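Methylglyoxal reductase (NADPH-dependent) (Candida albicans SC5314, PDB 6KWS) probably reduces methylglyoxal with NADPH as the hydride donor. Local coordinates at residues A[106-111]-A[119-124]; A[216-221]-A[329-334]. The protein carries 1 engineered substitution. All coordinates share one frame; numbering follows the deposited sequence.

Contact 1 of 2, residues A[106-111]-A[119-124]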
# COMPACT_ATOMS: atom_id res chain seq x y z
N ASN A 106 -1.10 -19.65 0.52
CA ASN A 106 -1.92 -20.09 1.65
C ASN A 106 -3.20 -19.27 1.78
O ASN A 106 -4.28 -19.82 2.03
CB ASN A 106 -1.11 -20.02 2.94
CG ASN A 106 0.02 -21.06 3.00
OD1 ASN A 106 -0.06 -22.12 2.38
ND2 ASN A 106 1.06 -20.75 3.77
N VAL A 107 -3.11 -17.94 1.60
CA VAL A 107 -4.30 -17.09 1.72
C VAL A 107 -5.32 -17.46 0.66
O VAL A 107 -6.50 -17.68 0.96
CB VAL A 107 -3.90 -15.60 1.63
CG1 VAL A 107 -5.11 -14.70 1.62
CG2 VAL A 107 -2.97 -15.21 2.75
N LEU A 108 -4.89 -17.52 -0.61
CA LEU A 108 -5.81 -17.85 -1.69
C LEU A 108 -6.33 -19.28 -1.56
O LEU A 108 -7.49 -19.56 -1.90
CB LEU A 108 -5.12 -17.66 -3.03
CG LEU A 108 -4.82 -16.21 -3.37
CD1 LEU A 108 -3.94 -16.21 -4.59
CD2 LEU A 108 -6.11 -15.41 -3.63
N GLN A 109 -5.49 -20.20 -1.08
CA GLN A 109 -5.97 -21.56 -0.85
C GLN A 109 -7.12 -21.58 0.16
O GLN A 109 -8.15 -22.24 -0.07
CB GLN A 109 -4.83 -22.47 -0.39
CG GLN A 109 -5.24 -23.93 -0.33
CD GLN A 109 -5.15 -24.61 -1.69
OE1 GLN A 109 -4.14 -24.48 -2.38
NE2 GLN A 109 -6.22 -25.30 -2.09
N ALA A 110 -7.00 -20.84 1.27
CA ALA A 110 -8.11 -20.79 2.22
C ALA A 110 -9.37 -20.24 1.55
O ALA A 110 -10.46 -20.78 1.73
CB ALA A 110 -7.74 -19.95 3.44
N ILE A 111 -9.23 -19.19 0.75
CA ILE A 111 -10.41 -18.68 0.07
C ILE A 111 -10.94 -19.71 -0.91
O ILE A 111 -12.15 -19.84 -1.10
CB ILE A 111 -10.08 -17.34 -0.61
CG1 ILE A 111 -9.58 -16.34 0.44
CG2 ILE A 111 -11.30 -16.79 -1.37
CD1 ILE A 111 -8.89 -15.12 -0.13
N GLU A 119 -16.78 -13.66 -3.73
CA GLU A 119 -16.88 -13.44 -5.16
C GLU A 119 -15.82 -12.49 -5.70
O GLU A 119 -15.52 -12.53 -6.90
CB GLU A 119 -18.26 -12.89 -5.51
CG GLU A 119 -19.37 -13.87 -5.19
CD GLU A 119 -20.65 -13.19 -4.67
OE1 GLU A 119 -20.92 -12.02 -5.06
OE2 GLU A 119 -21.38 -13.83 -3.88
N LYS A 120 -15.25 -11.64 -4.85
CA LYS A 120 -14.24 -10.69 -5.28
C LYS A 120 -13.11 -10.70 -4.26
O LYS A 120 -13.36 -10.79 -3.06
CB LYS A 120 -14.83 -9.28 -5.48
CG LYS A 120 -15.47 -9.12 -6.86
CD LYS A 120 -16.48 -7.99 -6.88
CE LYS A 120 -17.29 -7.94 -8.18
NZ LYS A 120 -16.60 -7.07 -9.17
N VAL A 121 -11.88 -10.65 -4.75
CA VAL A 121 -10.69 -10.63 -3.92
C VAL A 121 -9.81 -9.49 -4.39
O VAL A 121 -9.51 -9.39 -5.59
CB VAL A 121 -9.94 -11.97 -3.98
CG1 VAL A 121 -8.63 -11.88 -3.24
CG2 VAL A 121 -10.82 -13.08 -3.41
N VAL A 122 -9.39 -8.63 -3.47
CA VAL A 122 -8.46 -7.55 -3.79
C VAL A 122 -7.20 -7.69 -2.95
O VAL A 122 -7.28 -7.82 -1.72
CB VAL A 122 -9.10 -6.17 -3.59
CG1 VAL A 122 -8.16 -5.07 -4.08
CG2 VAL A 122 -10.46 -6.11 -4.30
N ILE A 123 -6.04 -7.67 -3.60
CA ILE A 123 -4.75 -7.81 -2.94
C ILE A 123 -3.93 -6.55 -3.16
O ILE A 123 -3.87 -6.02 -4.27
CB ILE A 123 -3.97 -9.04 -3.45
CG1 ILE A 123 -4.70 -10.32 -3.08
CG2 ILE A 123 -2.58 -9.05 -2.84
CD1 ILE A 123 -3.98 -11.55 -3.54
N THR A 124 -3.28 -6.08 -2.10
CA THR A 124 -2.36 -4.96 -2.24
C THR A 124 -1.04 -5.48 -2.77
O THR A 124 -0.38 -6.29 -2.11
CB THR A 124 -2.12 -4.25 -0.92
OG1 THR A 124 -3.37 -4.13 -0.23
CG2 THR A 124 -1.55 -2.87 -1.18
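Leu-108 and Ile-111 pack on Val-121 and Ile-123 in a buried, wholly apolar helix-on-sheet contact between helix 92-114 and strand 120-124. The helix faces the strand with residues three apart, while the strand answers with alternate residues, whose side chains leave the same face of the sheet. Leu-108 is the shared partner: its CD2 methyl lies 4.4 Å from CG1 of Val-121 and also 4.4 Å from CD1 of Ile-123, lodging between the two strand residues. One turn on, CG2 of Ile-111 meets CG2 of Val-121 at 4.3 Å, leaving Val-121 with one methyl on each helix residue. With CG1 of Val-121 anti to the backbone N (chi1 174°), its two methyls fork toward Leu-108 and Ile-111. No hydrogen bond crosses the interface.

Helix and strand run almost antiparallel, 169° between their directions and 11.5 Å between the segment axes. This is the alpha-to-beta return of a Rossmann-type alpha/beta unit: the chain comes down the helix, turns, and re-enters the parallel part of the sheet between strands 75-80 and 188-194. Phe-178 and Ala-175 of helix 160-181 touch Leu-108 on the same sheet face, and Ala-175 also touches Ile-123. Phe-187, just before strand 188-194, touches both Ile-111 and Val-121.

Contact 2 of 2, residues A[216-221]-A[329-334]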
# COMPACT_ATOMS: atom_id res chain seq x y z
N GLU A 216 7.72 8.10 6.26
CA GLU A 216 9.01 8.36 6.90
C GLU A 216 9.98 9.10 5.99
O GLU A 216 10.80 9.88 6.49
CB GLU A 216 9.64 7.06 7.40
CG GLU A 216 11.08 7.21 7.91
CD GLU A 216 11.18 7.88 9.32
OE1 GLU A 216 10.14 8.02 10.02
OE2 GLU A 216 12.30 8.30 9.71
N ILE A 217 9.90 8.90 4.68
CA ILE A 217 10.61 9.78 3.75
C ILE A 217 10.34 11.24 4.09
O ILE A 217 11.26 12.05 4.24
CB ILE A 217 10.20 9.45 2.30
CG1 ILE A 217 10.41 7.95 2.07
CG2 ILE A 217 10.98 10.28 1.31
CD1 ILE A 217 10.11 7.50 0.69
N ILE A 218 9.06 11.58 4.27
CA ILE A 218 8.68 12.94 4.65
C ILE A 218 9.15 13.24 6.07
O ILE A 218 9.74 14.30 6.34
CB ILE A 218 7.15 13.10 4.52
CG1 ILE A 218 6.77 12.99 3.04
CG2 ILE A 218 6.69 14.40 5.12
CD1 ILE A 218 5.31 12.82 2.76
N ASN A 219 8.91 12.31 6.99
CA ASN A 219 9.33 12.49 8.38
C ASN A 219 10.84 12.72 8.48
O ASN A 219 11.29 13.55 9.28
CB ASN A 219 8.94 11.26 9.19
CG ASN A 219 8.79 11.56 10.66
OD1 ASN A 219 8.50 12.69 11.03
ND2 ASN A 219 9.01 10.56 11.51
N SER A 220 11.63 12.01 7.68
CA SER A 220 13.07 12.13 7.79
C SER A 220 13.55 13.52 7.40
O SER A 220 14.56 14.01 7.92
CB SER A 220 13.75 11.05 6.95
OG SER A 220 13.74 11.42 5.59
N ILE A 221 12.82 14.20 6.50
CA ILE A 221 13.09 15.61 6.21
C ILE A 221 12.97 16.45 7.48
O ILE A 221 13.79 17.34 7.74
CB ILE A 221 12.15 16.15 5.13
CG1 ILE A 221 12.29 15.38 3.80
CG2 ILE A 221 12.36 17.63 4.94
CD1 ILE A 221 13.67 15.33 3.28
N ASP A 329 -0.93 17.59 4.51
CA ASP A 329 -1.75 16.82 5.43
C ASP A 329 -0.90 15.90 6.29
O ASP A 329 -1.23 15.65 7.45
CB ASP A 329 -2.79 16.01 4.68
CG ASP A 329 -3.83 16.86 4.01
OD1 ASP A 329 -3.90 18.08 4.29
OD2 ASP A 329 -4.61 16.30 3.21
N THR A 330 0.22 15.42 5.75
CA THR A 330 1.06 14.50 6.50
C THR A 330 1.86 15.25 7.56
O THR A 330 1.90 14.84 8.73
CB THR A 330 2.02 13.77 5.56
OG1 THR A 330 1.27 13.15 4.51
CG2 THR A 330 2.83 12.70 6.29
N VAL A 331 2.53 16.33 7.15
CA VAL A 331 3.34 17.09 8.09
C VAL A 331 2.46 17.68 9.18
O VAL A 331 2.82 17.64 10.37
CB VAL A 331 4.15 18.18 7.35
CG1 VAL A 331 4.90 19.07 8.35
CG2 VAL A 331 5.10 17.55 6.37
N GLU A 332 1.31 18.25 8.79
CA GLU A 332 0.40 18.85 9.76
C GLU A 332 0.09 17.86 10.86
O GLU A 332 0.19 18.17 12.06
CB GLU A 332 -0.89 19.30 9.07
CG GLU A 332 -1.57 20.50 9.73
CD GLU A 332 -3.09 20.55 9.50
OE1 GLU A 332 -3.75 21.49 10.03
OE2 GLU A 332 -3.63 19.66 8.79
N GLN A 333 -0.23 16.63 10.47
CA GLN A 333 -0.57 15.60 11.43
C GLN A 333 0.60 15.31 12.35
O GLN A 333 0.45 15.30 13.57
CB GLN A 333 -1.02 14.36 10.69
CG GLN A 333 -1.79 13.38 11.51
CD GLN A 333 -1.96 12.08 10.78
OE1 GLN A 333 -1.06 11.62 10.07
NE2 GLN A 333 -3.13 11.47 10.92
N ILE A 334 1.78 15.09 11.78
CA ILE A 334 2.96 14.80 12.59
C ILE A 334 3.25 15.93 13.57
O ILE A 334 3.47 15.71 14.77
CB ILE A 334 4.18 14.54 11.69
CG1 ILE A 334 3.95 13.33 10.77
CG2 ILE A 334 5.44 14.39 12.52
CD1 ILE A 334 5.13 13.02 9.85
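Ile-218 and Asn-219 of helix 216-222 pack on Thr-330, Val-331 and Ile-334 of the C-terminal helix 323-337, in a buried helix crossing. The short segments cross at -61° with axes 10.4 Å apart at their closest. Ile-218 supplies the apolar part with two branches: CG2 reaches CG2 of Val-331 at 3.7 Å, and CD1 extends to CG2 of Thr-330 at 4.3 Å. The CG1 arm of Ile-218 stands beside its backbone N (chi1 -66°), which parts the two branches and lets one side chain serve neighbouring residues of the other helix. The hydroxyl of Thr-330 bonds back to the carbonyl of Ser-326, one turn earlier, leaving the methyl for Ile-218.

In the extended short-chain dehydrogenase fold, to which this family belongs, later segments, interspersed with the last strands of the core, form a smaller substrate-binding region; this helix pair, whose segments stand 108 residues apart in the chain, is consistent with that part. Ile-277 of helix 270-280 packs against Val-331, while Leu-273 of the same helix touches Ile-218.

Asn-219 is the polar member. OD1 of Asn-219 lies 3.6 Å from CD1 and 3.8 Å from CG2 of Ile-334, a van der Waals approach of the amide to two methyls. The amide is held from its other end: ND2 of Asn-219 gives one hydrogen bond to the carbonyl of Gln-209 and another to OE1 of Glu-216, 3.2 Å away and fairly straight at 163°. OE1 lies close to the amide plane, whereas the donor stands well out of the carboxylate plane, on its syn side.

In the fold
Both contacts are buried, but they lie on opposite sides of the chain's centre, with their own centres about 33 Å apart and their nearest atoms about 16 Å apart; they share no helix or strand. Contact 1 joins elements close in sequence and belongs to the Rossmann core, where a helix lies along the sheet. Contact 2 brings the C-terminal helix back to a helix more than a hundred residues earlier, at a steep crossing. Neither has a hydrogen bond between its segments. The chemistry differs: aliphatic methyls make up the first, whereas the second admits an amide and a threonine, whose ND2 and OG1 find hydrogen-bond partners outside the contact or in their own helix.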